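Local coordinates for HMG box-containing protein 1 (PDB 3QVE), which represses transcription by binding the promoters of target genes, with roles in cell-cycle control and Wnt signalling, and is represented by its AXH domain, at residues A[123-126]-A[127-131]. Numbering follows the deposited sequence. Where two conformers were deposited one is given.
Sequences CEVH and IGDVC. With SO4 (sulfate ion), chain D.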
ATOM      1  N   CYS A 123       3.219   5.195  14.303  1.00 28.38           N
ATOM      2  CA  CYS A 123       2.532   6.471  14.287  0.50 30.31           C
ATOM      3  C   CYS A 123       1.262   6.341  13.452  1.00 28.81           C
ATOM      4  O   CYS A 123       1.044   5.354  12.733  1.00 25.84           O
ATOM      5  CB  CYS A 123       3.392   7.530  13.598  0.50 30.98           C
ATOM      6  SG  CYS A 123       5.038   7.846  14.262  0.50 37.37           S
ATOM      7  N   GLU A 124       0.449   7.358  13.483  1.00 28.71           N
ATOM      8  CA  GLU A 124      -0.739   7.413  12.666  1.00 32.94           C
ATOM      9  C   GLU A 124      -0.407   7.902  11.261  1.00 32.62           C
ATOM     10  O   GLU A 124       0.324   8.877  11.097  1.00 33.12           O
ATOM     11  CB  GLU A 124      -1.736   8.379  13.305  1.00 37.98           C
ATOM     12  CG  GLU A 124      -2.849   7.693  14.069  1.00 59.51           C
ATOM     13  CD  GLU A 124      -3.811   8.686  14.728  1.00 75.11           C
ATOM     14  OE1 GLU A 124      -4.223   8.408  15.874  1.00 79.04           O
ATOM     15  OE2 GLU A 124      -4.157   9.721  14.101  1.00 77.30           O
ATOM     16  N   VAL A 125      -0.962   7.247  10.256  1.00 27.87           N
ATOM     17  CA  VAL A 125      -0.818   7.646   8.854  0.50 27.87           C
ATOM     18  C   VAL A 125      -1.696   8.849   8.596  1.00 28.49           C
ATOM     19  O   VAL A 125      -2.800   8.925   9.138  1.00 27.20           O
ATOM     20  CB  VAL A 125      -1.296   6.541   7.875  0.50 29.75           C
ATOM     21  CG1 VAL A 125      -1.270   7.042   6.406  0.50 29.06           C
ATOM     22  CG2 VAL A 125      -0.458   5.272   8.007  0.50 22.01           C
ATOM     23  N   HIS A 126      -1.235   9.785   7.772  1.00 27.12           N
ATOM     24  CA  HIS A 126      -2.113  10.887   7.286  1.00 25.24           C
ATOM     25  C   HIS A 126      -1.944  11.136   5.797  1.00 27.85           C
ATOM     26  O   HIS A 126      -0.870  10.859   5.219  1.00 26.87           O
ATOM     27  CB  HIS A 126      -1.776  12.216   7.969  1.00 30.91           C
ATOM     28  CG  HIS A 126      -1.957  12.180   9.450  1.00 35.21           C
ATOM     29  ND1 HIS A 126      -3.198  12.162  10.049  1.00 37.71           N
ATOM     30  CD2 HIS A 126      -1.050  12.077  10.448  1.00 36.80           C
ATOM     31  CE1 HIS A 126      -3.046  12.081  11.360  1.00 39.00           C
ATOM     32  NE2 HIS A 126      -1.753  12.035  11.628  1.00 33.89           N
ATOM     33  N   ILE A 127      -2.973  11.745   5.211  1.00 28.01           N
ATOM     34  CA  ILE A 127      -2.916  12.235   3.833  1.00 31.32           C
ATOM     35  C   ILE A 127      -1.641  13.089   3.655  1.00 32.21           C
ATOM     36  O   ILE A 127      -1.258  13.897   4.521  1.00 30.50           O
ATOM     37  CB  ILE A 127      -4.183  13.012   3.467  1.00 33.61           C
ATOM     38  CG1 ILE A 127      -5.396  12.054   3.448  1.00 30.76           C
ATOM     39  CG2 ILE A 127      -3.990  13.737   2.100  1.00 28.36           C
ATOM     40  CD1 ILE A 127      -6.786  12.733   3.379  1.00 31.63           C
ATOM     41  N   GLY A 128      -0.953  12.857   2.557  1.00 28.87           N
ATOM     42  CA  GLY A 128       0.327  13.490   2.312  1.00 29.28           C
ATOM     43  C   GLY A 128       1.500  12.572   2.559  1.00 29.47           C
ATOM     44  O   GLY A 128       2.560  12.798   2.009  1.00 30.83           O
ATOM     45  N   ASP A 129       1.342  11.562   3.422  1.00 29.03           N
ATOM     46  CA  ASP A 129       2.438  10.638   3.695  1.00 27.65           C
ATOM     47  C   ASP A 129       2.882   9.901   2.426  1.00 28.04           C
ATOM     48  O   ASP A 129       2.064   9.406   1.650  1.00 25.79           O
ATOM     49  CB  ASP A 129       2.040   9.632   4.795  1.00 28.62           C
ATOM     50  CG  ASP A 129       1.954  10.290   6.211  1.00 32.46           C
ATOM     51  OD1 ASP A 129       2.319  11.473   6.368  1.00 31.36           O
ATOM     52  OD2 ASP A 129       1.523   9.617   7.160  1.00 30.21           O
ATOM     53  N   VAL A 130       4.196   9.815   2.244  1.00 25.34           N
ATOM     54  CA  VAL A 130       4.762   9.090   1.131  1.00 25.38           C
ATOM     55  C   VAL A 130       5.180   7.724   1.643  1.00 24.30           C
ATOM     56  O   VAL A 130       6.108   7.580   2.470  1.00 22.11           O
ATOM     57  CB  VAL A 130       5.926   9.860   0.485  1.00 28.67           C
ATOM     58  CG1 VAL A 130       6.634   8.975  -0.587  1.00 29.22           C
ATOM     59  CG2 VAL A 130       5.425  11.214  -0.085  1.00 24.51           C
ATOM     60  N   CYS A 131       4.482   6.717   1.139  1.00 23.00           N
ATOM     61  CA  CYS A 131       4.651   5.352   1.579  1.00 20.38           C
ATOM     62  C   CYS A 131       5.699   4.669   0.670  1.00 25.73           C
ATOM     63  O   CYS A 131       5.505   4.535  -0.545  1.00 25.12           O
ATOM     64  CB  CYS A 131       3.305   4.656   1.526  1.00 21.56           C
ATOM     65  SG  CYS A 131       2.126   5.427   2.656  1.00 25.54           S
TER
HETATM   66  S   SO4 D   2      -5.879  12.848   7.551  1.00 39.91           S
HETATM   67  O1  SO4 D   2      -7.290  12.692   7.278  1.00 42.48           O
HETATM   68  O2  SO4 D   2      -5.310  14.068   7.024  1.00 53.55           O
HETATM   69  O3  SO4 D   2      -5.553  12.603   8.947  1.00 50.03           O
HETATM   70  O4  SO4 D   2      -5.217  11.790   6.839  1.00 47.90           O
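H126 and D129 hold each other by two hydrogen bonds that close a tight turn. One is purely backbone: D129 N donates to H126 O at 2.9 Å. In the other, the carboxylate of D129 reaches back along the chain, and the N-H of H126 N donates to D129 OD2 over 2.8 Å in a nearly straight bond (172°). The donor comes from well above the carboxylate plane, 62° out of it. D129 CG lies beside its own backbone N (chi1 -71°), which turns the carboxylate back over the peptide of H126. The same OD2 forms a salt bridge with K104, whose NZ is also hydrogen-bonded to E124 O, so one lysine ties the approach to the turn to its last residue. With an alanine at D129, H126 N is likely to lose its acceptor and K104 its charged mate.

Van der Waals contact is slight here: V125 CG1 lies 3.9 Å from D129 OD2, and the V125 side chain also packs on L61, F99 and F109.

Polar contacts also hold a sulfate, probably from the crystallisation liquor, at H126 and I127. H126 ND1 donates to sulfate O3 at 2.6 Å, the anion lying at the edge of the imidazole, and I127 N donates to O4 at 2.8 Å. I127 CG1 comes within 3.4 Å of that same O4, and H64 NE2 supplies a further hydrogen bond to the ion.

Residues 126-129 form a type II beta turn with G128 in its third position, where phi is positive; at the backbone angles of G128 a CB would be jammed against the preceding carbonyl oxygen, which calls for glycine. Through this turn the AXH domain passes from strand 123-124 of its mixed sheet to strand 130-131 at the margin of the antiparallel sheet.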